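Local coordinates for PTS-dependent dihydroxyacetone kinase operon regulatory protein (Escherichia coli, PDB 4LRZ), which activates transcription of the dihydroxyacetone kinase operon dhaKLM from a sigma-70 promoter and represses its own expression, the present chain being its sensor domain, at residues A17-W20 / E21-N24; F43-I46 / Y47-K50; D63-E66 / Y67-R71; Q204-A207 / L208-S211. One frame throughout, in Å; residues are numbered along the deposited sequence.

Overall arrangement
All four contacts are local, made along helices or at helix ends, at separate places in the sensor domain. Contact 2 is a surface contact; the others are partly buried. Contact 1, on helix 14-26, is far from contact 4 (centres about 59 Å apart). Contacts 2 and 3 belong to consecutive helices, 40-49 and 51-66, beside the GAF sheet. Contact 4 ends the long helix 174-211 that leads into the PAS fold. Chemistry follows place: arginines folded over a helix turn in 1 and 2, with an aromatic pair in 2, an indole in CH-pi contact at a helix end in 3, leucines and a terminal serine in 4. Contacts 3 and 4 both touch the second subunit.

Contact 1 (A17-W20 / E21-N24); sequences ATSW and ERCN
Glu-21 N donates to Ala-17 O at 3.0 Å, Cys-23 N to Ser-19 O at 3.0 Å and Asn-24 N to Trp-20 O at 2.9 Å, regular i to i+4 bonds of helix 14-26. Arg-22 N gives its main bond to Thr-18 O and a weak second one to Ser-19 O. Outward from this ladder, the side chain of Arg-22 turns back along the helix toward its N-terminal end. The turn comes from a bend at chi3 (-66°), which lays the guanidinium over Ser-19, whose CA sits 3.5 Å above the plane of the group, toward its rim. Arg-22 NH2 then passes 3.6 Å from Ser-19 CB, and Arg-22 NH1 lies 3.4 Å from Thr-18 CG2, the methyl branch, with the two side chains crossing at a slant. The polar ends have other mates: Arg-22 NH2 forms a salt bridge with Glu-110, Ser-19 OG bonds to Glu-110 and Thr-115, and Thr-18 OG1 returns to Pro-14 O. Trp-20 reaches away to Gln-134 O through NE1 and makes a cation-pi contact with Arg-29. Cys-23 is buried, its SG 4.3 Å from Ser-19 OG and packed against Thr-115 and Phe-136. Asn-24 folds its amide back near Trp-20 O and also touches Phe-136. Helix 14-26 is thereby tied to helix 110-113 and to the loops holding Thr-115, Gln-134 and Phe-136. One helix face thus offers Glu-110 a guanidinium and a hydroxyl together; the Arg-22 charge is probably balanced by that carboxylate, with Ser-19 CA lying against one face of the group.

Contact 2 (F43-I46 / Y47-K50); sequences FASI and YRRK
Tyr-47 N meets Phe-43 O at 2.8 Å and Arg-48 N meets Ala-44 O at 2.8 Å, in nearly straight helical bonds, while the last one, from Lys-50 N to Ile-46 O at 3.1 Å, is weak. Phe-43 and Tyr-47 stand one turn apart on the same flank. Their rings are set obliquely, with planes at 57°, and the closest approach is Phe-43 CZ to Tyr-47 CD1 at 4.0 Å. Tyr-47 continues onto Leu-54 and Gln-58 of helix 51-66. Lys-50 leaves helical geometry after helix 40-49 and is also the N-cap residue of helix 51-66, so the two helices meet at it with hardly a break. Both belong to the helical layer beside the antiparallel GAF sheet, where Ile-46 packs on Leu-85 and Asp-79. Arg-48 bends at chi3 (22°) and brings its guanidinium back over Ser-45, whose CA lies 3.6 Å above the plane near the rim; NH2 is 3.6 Å from Ser-45 OG, a hydroxyl bonded to Val-41 O. Arg-49 extends instead toward a salt bridge with Glu-80, its guanidinium facing Lys-50 CG, while Lys-50 NZ hydrogen-bonds Thr-158 OG1.

Contact 3 (D63-E66 / Y67-R71); sequences DAWE and YMAPR
Trp-65 carries CG anti to its backbone N (chi1 176°), a torsion that swings the indole past the end of helix 51-66 so that its face meets Ala-69. Tyr-67 has CG beside its backbone N instead (chi1 -67°), and its ring turns back to Asp-63. Ala-69 CB stands over the face of the indole, 3.8 Å from the centroid of the six-membered ring and 19° off its normal, a CH-pi contact. At the indole edge, in plane, Arg-71 O lies 3.4 Å from Trp-65 CH2, beyond the cis peptide that precedes Pro-70. Trp-65 O closes the turn by accepting from both Ala-69 N (2.8 Å) and Met-68 N (2.9 Å). This turn leads from the helix into strand 74-79 of the GAF domain; its Met-68 and Arg-71 pack on the second subunit, and Asp-63, on the helix, forms a salt bridge with Arg-183 of that subunit. The edge of the Tyr-67 ring meets Asp-63 O, at 3.3 Å from CD2. Glu-66 runs alongside Tyr-67, pointing the same way, with OE2 3.7 Å from CE2. An alanine in place of Tyr-67 would probably rob Leu-179 of the second subunit of a packing partner and leave the Glu-66 carboxylate freer to turn. The Glu-66 side chain comes within about 4 Å of a bound ADP, and Arg-71 reaches away to Asp-174 in a salt bridge.

Contact 4 (Q204-A207 / L208-S211); sequences QLNA and LLES
Leu-205 and Leu-209 make the tightly packed, apolar side of the turn: CG of the first is 4.0 Å from CD1 of the second, the two chains set at an angle to each other. Leu-209 CG and CD1 also press on the Leu-205 carbonyl oxygen, with CG 3.2 Å from it. Leu-208 lies on this side too, and across the dimer its counterpart on the second subunit packs against Leu-205 and Leu-209. These leucines lie near the C-terminal end of helix 174-211, the long helix that joins the GAF domain to the PAS fold and runs beside its partner subunit. The other flank is polar and, at Glu-210, open to solvent. Glu-210 stretches back along Asn-206, with CG 3.2 Å from Asn-206 O, and sends its carboxylate to Lys-289 of the second subunit in a salt bridge. At the last turn Ser-211 holds Ala-207 O twice, through OG at 2.7 Å and N at 3.1 Å, the two donors arriving from opposite faces of the carbonyl plane. Chi1 of 57° puts OG between the backbone N and carbonyl carbon, within reach of that oxygen. A valine in place of Ser-211 would probably cost Ala-207 O its hydroxyl donor, leaving the backbone N-H as the bond from this position.

Contact 1 (A17-W20 / E21-N24)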
ATOM      1  N   ALA F  17     -31.763 -10.655  13.426  1.00 53.44           N
ATOM      2  CA  ALA F  17     -33.200 -10.807  13.345  1.00 53.54           C
ATOM      3  C   ALA F  17     -33.688 -10.638  11.909  1.00 52.96           C
ATOM      4  O   ALA F  17     -34.514 -11.407  11.445  1.00 52.42           O
ATOM      5  CB  ALA F  17     -33.895  -9.779  14.281  1.00 54.60           C
ATOM      6  N   THR F  18     -33.160  -9.633  11.220  1.00 52.22           N
ATOM      7  CA  THR F  18     -33.484  -9.364   9.828  1.00 52.36           C
ATOM      8  C   THR F  18     -33.048 -10.525   8.944  1.00 50.61           C
ATOM      9  O   THR F  18     -33.799 -10.956   8.060  1.00 50.65           O
ATOM     10  CB  THR F  18     -32.784  -8.078   9.375  1.00 53.01           C
ATOM     11  OG1 THR F  18     -33.270  -7.001  10.186  1.00 56.25           O
ATOM     12  CG2 THR F  18     -33.065  -7.775   7.917  1.00 54.44           C
ATOM     13  N   SER F  19     -31.839 -11.034   9.219  1.00 48.25           N
ATOM     14  CA  SER F  19     -31.307 -12.205   8.545  1.00 46.18           C
ATOM     15  C   SER F  19     -32.189 -13.439   8.753  1.00 46.30           C
ATOM     16  O   SER F  19     -32.455 -14.194   7.813  1.00 45.48           O
ATOM     17  CB  SER F  19     -29.881 -12.490   9.000  1.00 44.61           C
ATOM     18  OG  SER F  19     -29.444 -13.751   8.502  1.00 40.62           O
ATOM     19  N   TRP F  20     -32.634 -13.637   9.990  1.00 46.76           N
ATOM     20  CA  TRP F  20     -33.594 -14.682  10.306  1.00 47.89           C
ATOM     21  C   TRP F  20     -34.880 -14.570   9.499  1.00 49.03           C
ATOM     22  O   TRP F  20     -35.366 -15.577   9.020  1.00 48.24           O
ATOM     23  CB  TRP F  20     -33.918 -14.669  11.769  1.00 48.05           C
ATOM     24  CG  TRP F  20     -32.863 -15.249  12.659  1.00 51.40           C
ATOM     25  CD1 TRP F  20     -31.577 -15.612  12.321  1.00 49.81           C
ATOM     26  CD2 TRP F  20     -32.978 -15.464  14.074  1.00 55.07           C
ATOM     27  NE1 TRP F  20     -30.915 -16.075  13.428  1.00 49.88           N
ATOM     28  CE2 TRP F  20     -31.740 -15.994  14.518  1.00 53.28           C
ATOM     29  CE3 TRP F  20     -34.023 -15.288  15.008  1.00 57.24           C
ATOM     30  CZ2 TRP F  20     -31.510 -16.357  15.864  1.00 56.36           C
ATOM     31  CZ3 TRP F  20     -33.788 -15.631  16.354  1.00 59.84           C
ATOM     32  CH2 TRP F  20     -32.536 -16.154  16.768  1.00 58.10           C
ATOM     33  N   GLU F  21     -35.416 -13.358   9.329  1.00 50.95           N
ATOM     34  CA  GLU F  21     -36.620 -13.173   8.483  1.00 53.97           C
ATOM     35  C   GLU F  21     -36.394 -13.594   7.029  1.00 52.76           C
ATOM     36  O   GLU F  21     -37.314 -14.086   6.413  1.00 54.24           O
ATOM     37  CB  GLU F  21     -37.188 -11.730   8.486  1.00 55.81           C
ATOM     38  CG  GLU F  21     -37.669 -11.155   9.847  1.00 63.89           C
ATOM     39  CD  GLU F  21     -38.149  -9.657   9.762  1.00 75.37           C
ATOM     40  OE1 GLU F  21     -37.759  -8.929   8.790  1.00 78.03           O
ATOM     41  OE2 GLU F  21     -38.919  -9.211  10.674  1.00 79.63           O
ATOM     42  N   ARG F  22     -35.198 -13.386   6.472  1.00 51.48           N
ATOM     43  CA  ARG F  22     -34.921 -13.828   5.087  1.00 50.52           C
ATOM     44  C   ARG F  22     -34.836 -15.350   5.023  1.00 49.88           C
ATOM     45  O   ARG F  22     -35.374 -15.987   4.111  1.00 50.06           O
ATOM     46  CB  ARG F  22     -33.644 -13.199   4.537  1.00 48.88           C
ATOM     47  CG  ARG F  22     -33.665 -11.661   4.477  1.00 49.12           C
ATOM     48  CD  ARG F  22     -32.422 -11.117   3.711  1.00 48.55           C
ATOM     49  NE  ARG F  22     -31.144 -11.364   4.394  1.00 44.95           N
ATOM     50  CZ  ARG F  22     -30.601 -10.535   5.292  1.00 46.45           C
ATOM     51  NH1 ARG F  22     -31.220  -9.396   5.628  1.00 43.49           N
ATOM     52  NH2 ARG F  22     -29.436 -10.842   5.860  1.00 43.49           N
ATOM     53  N   CYS F  23     -34.178 -15.922   6.023  1.00 49.74           N
ATOM     54  CA  CYS F  23     -33.987 -17.376   6.119  1.00 50.25           C
ATOM     55  C   CYS F  23     -35.287 -18.153   6.377  1.00 51.22           C
ATOM     56  O   CYS F  23     -35.413 -19.306   5.967  1.00 50.86           O
ATOM     57  CB  CYS F  23     -32.962 -17.705   7.212  1.00 49.49           C
ATOM     58  SG  CYS F  23     -31.206 -17.265   6.862  1.00 49.22           S
ATOM     59  N   ASN F  24     -36.230 -17.502   7.063  1.00 52.53           N
ATOM     60  CA  ASN F  24     -37.542 -18.054   7.402  1.00 54.84           C
ATOM     61  C   ASN F  24     -38.388 -18.463   6.190  1.00 55.70           C
ATOM     62  O   ASN F  24     -39.142 -19.415   6.268  1.00 55.27           O
ATOM     63  CB  ASN F  24     -38.335 -17.039   8.238  1.00 56.03           C
ATOM     64  CG  ASN F  24     -38.159 -17.250   9.713  1.00 58.64           C
ATOM     65  OD1 ASN F  24     -37.887 -18.367  10.157  1.00 61.88           O
ATOM     66  ND2 ASN F  24     -38.309 -16.180  10.494  1.00 61.17           N
TER

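Contact 2 (F43-I46 / Y47-K50)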
ATOM      1  N   PHE F  43     -14.166 -24.890 -10.093  1.00 59.81           N
ATOM      2  CA  PHE F  43     -13.451 -24.495  -8.879  1.00 57.85           C
ATOM      3  C   PHE F  43     -12.084 -23.948  -9.252  1.00 57.26           C
ATOM      4  O   PHE F  43     -11.713 -22.845  -8.805  1.00 56.66           O
ATOM      5  CB  PHE F  43     -13.350 -25.611  -7.799  1.00 57.11           C
ATOM      6  CG  PHE F  43     -12.561 -25.185  -6.547  1.00 56.67           C
ATOM      7  CD1 PHE F  43     -13.028 -24.163  -5.722  1.00 56.15           C
ATOM      8  CD2 PHE F  43     -11.339 -25.778  -6.233  1.00 57.61           C
ATOM      9  CE1 PHE F  43     -12.292 -23.741  -4.587  1.00 57.43           C
ATOM     10  CE2 PHE F  43     -10.588 -25.381  -5.117  1.00 58.36           C
ATOM     11  CZ  PHE F  43     -11.058 -24.360  -4.285  1.00 59.07           C
ATOM     12  N   ALA F  44     -11.357 -24.709 -10.075  1.00 57.22           N
ATOM     13  CA  ALA F  44     -10.041 -24.302 -10.567  1.00 56.71           C
ATOM     14  C   ALA F  44     -10.117 -22.910 -11.196  1.00 55.75           C
ATOM     15  O   ALA F  44      -9.212 -22.092 -11.016  1.00 55.79           O
ATOM     16  CB  ALA F  44      -9.457 -25.344 -11.553  1.00 58.04           C
ATOM     17  N   SER F  45     -11.213 -22.623 -11.886  1.00 54.87           N
ATOM     18  CA  SER F  45     -11.408 -21.291 -12.467  1.00 54.30           C
ATOM     19  C   SER F  45     -11.653 -20.189 -11.448  1.00 52.17           C
ATOM     20  O   SER F  45     -11.234 -19.034 -11.673  1.00 51.99           O
ATOM     21  CB  SER F  45     -12.571 -21.298 -13.452  1.00 54.60           C
ATOM     22  OG  SER F  45     -12.453 -22.422 -14.295  1.00 58.42           O
ATOM     23  N   ILE F  46     -12.400 -20.517 -10.381  1.00 49.65           N
ATOM     24  CA  ILE F  46     -12.650 -19.553  -9.329  1.00 47.06           C
ATOM     25  C   ILE F  46     -11.300 -19.284  -8.655  1.00 46.52           C
ATOM     26  O   ILE F  46     -10.942 -18.135  -8.439  1.00 45.11           O
ATOM     27  CB  ILE F  46     -13.710 -20.025  -8.287  1.00 46.60           C
ATOM     28  CG1 ILE F  46     -15.140 -19.842  -8.824  1.00 46.32           C
ATOM     29  CG2 ILE F  46     -13.570 -19.220  -6.942  1.00 42.84           C
ATOM     30  CD1 ILE F  46     -16.090 -21.010  -8.429  1.00 46.37           C
ATOM     31  N   TYR F  47     -10.569 -20.356  -8.347  1.00 46.57           N
ATOM     32  CA  TYR F  47      -9.288 -20.272  -7.661  1.00 47.24           C
ATOM     33  C   TYR F  47      -8.338 -19.427  -8.491  1.00 48.56           C
ATOM     34  O   TYR F  47      -7.740 -18.468  -7.978  1.00 48.39           O
ATOM     35  CB  TYR F  47      -8.734 -21.679  -7.452  1.00 48.50           C
ATOM     36  CG  TYR F  47      -7.604 -21.820  -6.452  1.00 48.03           C
ATOM     37  CD1 TYR F  47      -7.864 -22.096  -5.103  1.00 48.14           C
ATOM     38  CD2 TYR F  47      -6.263 -21.726  -6.861  1.00 50.37           C
ATOM     39  CE1 TYR F  47      -6.824 -22.269  -4.176  1.00 48.58           C
ATOM     40  CE2 TYR F  47      -5.203 -21.882  -5.932  1.00 51.46           C
ATOM     41  CZ  TYR F  47      -5.505 -22.151  -4.593  1.00 50.64           C
ATOM     42  OH  TYR F  47      -4.486 -22.299  -3.686  1.00 52.76           O
ATOM     43  N   ARG F  48      -8.250 -19.742  -9.781  1.00 49.68           N
ATOM     44  CA  ARG F  48      -7.442 -18.986 -10.715  1.00 51.17           C
ATOM     45  C   ARG F  48      -7.772 -17.483 -10.747  1.00 50.12           C
ATOM     46  O   ARG F  48      -6.862 -16.665 -10.638  1.00 50.53           O
ATOM     47  CB  ARG F  48      -7.475 -19.628 -12.132  1.00 53.24           C
ATOM     48  CG  ARG F  48      -7.111 -18.696 -13.337  1.00 57.70           C
ATOM     49  CD  ARG F  48      -6.755 -19.461 -14.664  1.00 63.97           C
ATOM     50  NE  ARG F  48      -7.312 -20.815 -14.685  1.00 67.90           N
ATOM     51  CZ  ARG F  48      -8.517 -21.148 -15.164  1.00 70.22           C
ATOM     52  NH1 ARG F  48      -9.322 -20.230 -15.707  1.00 70.25           N
ATOM     53  NH2 ARG F  48      -8.925 -22.412 -15.091  1.00 71.22           N
ATOM     54  N   ARG F  49      -9.028 -17.085 -10.895  1.00 48.60           N
ATOM     55  CA  ARG F  49      -9.279 -15.633 -10.985  1.00 47.37           C
ATOM     56  C   ARG F  49      -9.162 -14.867  -9.639  1.00 44.41           C
ATOM     57  O   ARG F  49      -9.107 -13.627  -9.604  1.00 43.20           O
ATOM     58  CB  ARG F  49     -10.607 -15.325 -11.676  1.00 48.95           C
ATOM     59  CG  ARG F  49     -11.785 -15.788 -10.910  1.00 52.40           C
ATOM     60  CD  ARG F  49     -13.148 -15.214 -11.383  1.00 59.07           C
ATOM     61  NE  ARG F  49     -14.054 -15.525 -10.269  1.00 62.40           N
ATOM     62  CZ  ARG F  49     -14.471 -14.647  -9.349  1.00 64.08           C
ATOM     63  NH1 ARG F  49     -15.230 -15.077  -8.317  1.00 61.07           N
ATOM     64  NH2 ARG F  49     -14.142 -13.344  -9.468  1.00 62.64           N
ATOM     65  N   LYS F  50      -9.097 -15.605  -8.545  1.00 41.07           N
ATOM     66  CA  LYS F  50      -8.914 -14.983  -7.245  1.00 39.34           C
ATOM     67  C   LYS F  50      -7.438 -14.957  -6.766  1.00 38.42           C
ATOM     68  O   LYS F  50      -7.159 -14.549  -5.648  1.00 36.33           O
ATOM     69  CB  LYS F  50      -9.853 -15.647  -6.263  1.00 37.77           C
ATOM     70  CG  LYS F  50     -11.317 -15.361  -6.647  1.00 38.84           C
ATOM     71  CD  LYS F  50     -11.739 -14.210  -5.833  1.00 40.62           C
ATOM     72  CE  LYS F  50     -12.187 -13.039  -6.597  1.00 41.28           C
ATOM     73  NZ  LYS F  50     -11.989 -11.946  -5.596  1.00 34.93           N
TER

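Contact 3 (D63-E66 / Y67-R71)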
ATOM      1  N   ASP F  63       0.628 -16.652   8.756  1.00 37.57           N
ATOM      2  CA  ASP F  63       1.221 -15.861   9.817  1.00 39.25           C
ATOM      3  C   ASP F  63       0.284 -15.701  11.027  1.00 39.49           C
ATOM      4  O   ASP F  63       0.742 -15.740  12.168  1.00 40.66           O
ATOM      5  CB  ASP F  63       1.669 -14.492   9.288  1.00 38.95           C
ATOM      6  CG  ASP F  63       2.860 -14.589   8.281  1.00 43.31           C
ATOM      7  OD1 ASP F  63       3.399 -13.531   7.888  1.00 44.85           O
ATOM      8  OD2 ASP F  63       3.280 -15.709   7.872  1.00 45.83           O
ATOM      9  N   ALA F  64      -1.018 -15.527  10.798  1.00 38.92           N
ATOM     10  CA  ALA F  64      -1.917 -15.287  11.931  1.00 39.29           C
ATOM     11  C   ALA F  64      -1.922 -16.562  12.736  1.00 39.37           C
ATOM     12  O   ALA F  64      -1.869 -16.515  13.953  1.00 40.10           O
ATOM     13  CB  ALA F  64      -3.346 -14.919  11.496  1.00 37.31           C
ATOM     14  N   TRP F  65      -1.937 -17.689  12.035  1.00 38.95           N
ATOM     15  CA  TRP F  65      -1.968 -19.006  12.684  1.00 39.78           C
ATOM     16  C   TRP F  65      -0.708 -19.250  13.533  1.00 40.58           C
ATOM     17  O   TRP F  65      -0.797 -19.606  14.710  1.00 41.51           O
ATOM     18  CB  TRP F  65      -2.163 -20.123  11.640  1.00 39.18           C
ATOM     19  CG  TRP F  65      -2.115 -21.478  12.225  1.00 41.45           C
ATOM     20  CD1 TRP F  65      -1.311 -22.504  11.841  1.00 41.89           C
ATOM     21  CD2 TRP F  65      -2.884 -21.952  13.339  1.00 42.36           C
ATOM     22  NE1 TRP F  65      -1.533 -23.595  12.646  1.00 47.44           N
ATOM     23  CE2 TRP F  65      -2.501 -23.286  13.568  1.00 45.63           C
ATOM     24  CE3 TRP F  65      -3.865 -21.376  14.159  1.00 41.97           C
ATOM     25  CZ2 TRP F  65      -3.054 -24.066  14.604  1.00 46.14           C
ATOM     26  CZ3 TRP F  65      -4.403 -22.138  15.188  1.00 43.87           C
ATOM     27  CH2 TRP F  65      -3.990 -23.476  15.405  1.00 43.50           C
ATOM     28  N   GLU F  66       0.451 -19.066  12.916  1.00 40.49           N
ATOM     29  CA  GLU F  66       1.742 -19.237  13.571  1.00 42.36           C
ATOM     30  C   GLU F  66       1.822 -18.581  14.961  1.00 41.69           C
ATOM     31  O   GLU F  66       2.267 -19.218  15.880  1.00 41.20           O
ATOM     32  CB  GLU F  66       2.869 -18.688  12.684  1.00 42.74           C
ATOM     33  CG  GLU F  66       4.265 -19.010  13.262  1.00 48.15           C
ATOM     34  CD  GLU F  66       5.411 -18.193  12.659  1.00 49.81           C
ATOM     35  OE1 GLU F  66       6.520 -18.207  13.267  1.00 52.59           O
ATOM     36  OE2 GLU F  66       5.214 -17.558  11.586  1.00 48.23           O
ATOM     37  N   TYR F  67       1.391 -17.321  15.093  1.00 40.88           N
ATOM     38  CA  TYR F  67       1.450 -16.608  16.379  1.00 42.18           C
ATOM     39  C   TYR F  67       0.285 -16.873  17.334  1.00 43.19           C
ATOM     40  O   TYR F  67       0.267 -16.345  18.448  1.00 43.43           O
ATOM     41  CB  TYR F  67       1.657 -15.108  16.177  1.00 41.29           C
ATOM     42  CG  TYR F  67       2.996 -14.843  15.603  1.00 41.85           C
ATOM     43  CD1 TYR F  67       4.112 -14.676  16.425  1.00 43.11           C
ATOM     44  CD2 TYR F  67       3.173 -14.845  14.227  1.00 40.53           C
ATOM     45  CE1 TYR F  67       5.349 -14.477  15.886  1.00 43.85           C
ATOM     46  CE2 TYR F  67       4.395 -14.635  13.683  1.00 42.20           C
ATOM     47  CZ  TYR F  67       5.480 -14.453  14.508  1.00 44.33           C
ATOM     48  OH  TYR F  67       6.687 -14.260  13.907  1.00 45.94           O
ATOM     49  N   MET F  68      -0.631 -17.736  16.897  1.00 44.43           N
ATOM     50  CA  MET F  68      -1.793 -18.143  17.649  1.00 46.44           C
ATOM     51  C   MET F  68      -1.781 -19.605  18.120  1.00 48.33           C
ATOM     52  O   MET F  68      -2.402 -19.931  19.148  1.00 50.50           O
ATOM     53  CB  MET F  68      -3.026 -17.954  16.764  1.00 45.55           C
ATOM     54  CG  MET F  68      -4.275 -17.679  17.529  1.00 45.20           C
ATOM     55  SD  MET F  68      -5.533 -17.231  16.370  1.00 52.33           S
ATOM     56  CE  MET F  68      -6.230 -15.921  17.300  1.00 52.62           C
ATOM     57  N   ALA F  69      -1.175 -20.498  17.337  1.00 49.24           N
ATOM     58  CA  ALA F  69      -1.097 -21.922  17.697  1.00 50.97           C
ATOM     59  C   ALA F  69      -0.399 -22.065  19.068  1.00 52.95           C
ATOM     60  O   ALA F  69       0.638 -21.404  19.288  1.00 54.05           O
ATOM     61  CB  ALA F  69      -0.324 -22.707  16.609  1.00 51.11           C
ATOM     62  N   PRO F  70      -0.927 -22.914  19.988  1.00 53.91           N
ATOM     63  CA  PRO F  70      -2.037 -23.882  19.940  1.00 53.63           C
ATOM     64  C   PRO F  70      -3.385 -23.278  20.338  1.00 52.92           C
ATOM     65  O   PRO F  70      -3.459 -22.461  21.272  1.00 53.72           O
ATOM     66  CB  PRO F  70      -1.639 -24.938  20.977  1.00 55.05           C
ATOM     67  CG  PRO F  70      -0.629 -24.206  21.933  1.00 56.74           C
ATOM     68  CD  PRO F  70      -0.332 -22.845  21.344  1.00 55.06           C
ATOM     69  N   ARG F  71      -4.429 -23.701  19.627  1.00 50.50           N
ATOM     70  CA  ARG F  71      -5.749 -23.131  19.720  1.00 49.12           C
ATOM     71  C   ARG F  71      -6.680 -23.966  18.822  1.00 48.02           C
ATOM     72  O   ARG F  71      -6.289 -24.356  17.729  1.00 47.75           O
ATOM     73  CB  ARG F  71      -5.702 -21.677  19.258  1.00 47.56           C
ATOM     74  CG  ARG F  71      -7.016 -21.156  18.818  1.00 48.47           C
ATOM     75  CD  ARG F  71      -7.223 -19.663  19.002  1.00 47.06           C
ATOM     76  NE  ARG F  71      -8.645 -19.461  19.326  1.00 47.26           N
ATOM     77  CZ  ARG F  71      -9.367 -18.396  19.023  1.00 44.79           C
ATOM     78  NH1 ARG F  71      -8.837 -17.374  18.338  1.00 46.01           N
ATOM     79  NH2 ARG F  71     -10.626 -18.353  19.408  1.00 42.57           N
TER

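Contact 4 (Q204-A207 / L208-S211)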
ATOM      1  N   GLN F 204       4.555   5.982 -20.441  1.00 33.59           N
ATOM      2  CA  GLN F 204       4.307   7.283 -21.073  1.00 32.91           C
ATOM      3  C   GLN F 204       5.590   8.061 -21.164  1.00 32.69           C
ATOM      4  O   GLN F 204       5.963   8.621 -22.223  1.00 32.97           O
ATOM      5  CB  GLN F 204       3.279   8.073 -20.267  1.00 33.29           C
ATOM      6  CG  GLN F 204       1.831   7.547 -20.393  1.00 34.65           C
ATOM      7  CD  GLN F 204       0.908   8.114 -19.274  1.00 38.17           C
ATOM      8  OE1 GLN F 204       1.374   8.505 -18.199  1.00 36.85           O
ATOM      9  NE2 GLN F 204      -0.400   8.186 -19.553  1.00 38.46           N
ATOM     10  N   LEU F 205       6.326   8.065 -20.067  1.00 31.33           N
ATOM     11  CA  LEU F 205       7.530   8.874 -20.063  1.00 31.61           C
ATOM     12  C   LEU F 205       8.591   8.331 -21.035  1.00 32.18           C
ATOM     13  O   LEU F 205       9.223   9.104 -21.805  1.00 33.05           O
ATOM     14  CB  LEU F 205       8.054   8.996 -18.640  1.00 30.50           C
ATOM     15  CG  LEU F 205       9.303   9.839 -18.490  1.00 33.13           C
ATOM     16  CD1 LEU F 205       9.096  11.255 -19.126  1.00 33.68           C
ATOM     17  CD2 LEU F 205       9.601   9.925 -17.014  1.00 33.11           C
ATOM     18  N   ASN F 206       8.763   7.008 -21.029  1.00 31.62           N
ATOM     19  CA  ASN F 206       9.757   6.366 -21.894  1.00 32.82           C
ATOM     20  C   ASN F 206       9.455   6.474 -23.363  1.00 33.53           C
ATOM     21  O   ASN F 206      10.335   6.841 -24.134  1.00 34.46           O
ATOM     22  CB  ASN F 206      10.042   4.927 -21.466  1.00 33.09           C
ATOM     23  CG  ASN F 206      10.871   4.883 -20.197  1.00 35.18           C
ATOM     24  OD1 ASN F 206      11.623   5.813 -19.923  1.00 37.35           O
ATOM     25  ND2 ASN F 206      10.728   3.832 -19.413  1.00 37.38           N
ATOM     26  N   ALA F 207       8.202   6.217 -23.729  1.00 33.49           N
ATOM     27  CA  ALA F 207       7.742   6.389 -25.091  1.00 34.28           C
ATOM     28  C   ALA F 207       7.923   7.837 -25.554  1.00 35.37           C
ATOM     29  O   ALA F 207       8.378   8.075 -26.664  1.00 36.95           O
ATOM     30  CB  ALA F 207       6.291   5.926 -25.221  1.00 34.13           C
ATOM     31  N   LEU F 208       7.603   8.818 -24.715  1.00 35.22           N
ATOM     32  CA  LEU F 208       7.850  10.206 -25.095  1.00 36.46           C
ATOM     33  C   LEU F 208       9.317  10.395 -25.419  1.00 36.52           C
ATOM     34  O   LEU F 208       9.638  10.885 -26.488  1.00 37.77           O
ATOM     35  CB  LEU F 208       7.417  11.197 -23.997  1.00 36.26           C
ATOM     36  CG  LEU F 208       7.184  12.689 -24.270  1.00 39.41           C
ATOM     37  CD1 LEU F 208       6.434  12.932 -25.587  1.00 40.48           C
ATOM     38  CD2 LEU F 208       6.387  13.314 -23.087  1.00 38.91           C
ATOM     39  N   LEU F 209      10.189  10.014 -24.494  1.00 36.80           N
ATOM     40  CA  LEU F 209      11.640  10.136 -24.660  1.00 38.32           C
ATOM     41  C   LEU F 209      12.219   9.437 -25.917  1.00 41.08           C
ATOM     42  O   LEU F 209      13.074   9.997 -26.587  1.00 41.64           O
ATOM     43  CB  LEU F 209      12.375   9.634 -23.413  1.00 36.74           C
ATOM     44  CG  LEU F 209      12.097  10.443 -22.135  1.00 36.64           C
ATOM     45  CD1 LEU F 209      12.469   9.598 -20.946  1.00 34.21           C
ATOM     46  CD2 LEU F 209      12.897  11.747 -22.146  1.00 34.56           C
ATOM     47  N   GLU F 210      11.758   8.232 -26.226  1.00 42.72           N
ATOM     48  CA  GLU F 210      12.253   7.524 -27.395  1.00 46.97           C
ATOM     49  C   GLU F 210      11.801   8.132 -28.719  1.00 48.98           C
ATOM     50  O   GLU F 210      12.526   8.026 -29.708  1.00 50.60           O
ATOM     51  CB  GLU F 210      11.826   6.068 -27.377  1.00 47.69           C
ATOM     52  CG  GLU F 210      12.275   5.331 -26.118  1.00 51.91           C
ATOM     53  CD  GLU F 210      11.569   3.963 -25.942  1.00 57.79           C
ATOM     54  OE1 GLU F 210      10.769   3.553 -26.828  1.00 60.84           O
ATOM     55  OE2 GLU F 210      11.820   3.305 -24.906  1.00 59.06           O
ATOM     56  N   SER F 211      10.613   8.737 -28.750  1.00 49.25           N
ATOM     57  CA  SER F 211      10.039   9.166 -30.021  1.00 51.66           C
ATOM     58  C   SER F 211      10.134  10.654 -30.314  1.00 51.33           C
ATOM     59  O   SER F 211       9.844  11.084 -31.432  1.00 53.87           O
ATOM     60  CB  SER F 211       8.602   8.653 -30.193  1.00 52.29           C
ATOM     61  OG  SER F 211       7.786   9.083 -29.122  1.00 54.17           O
TER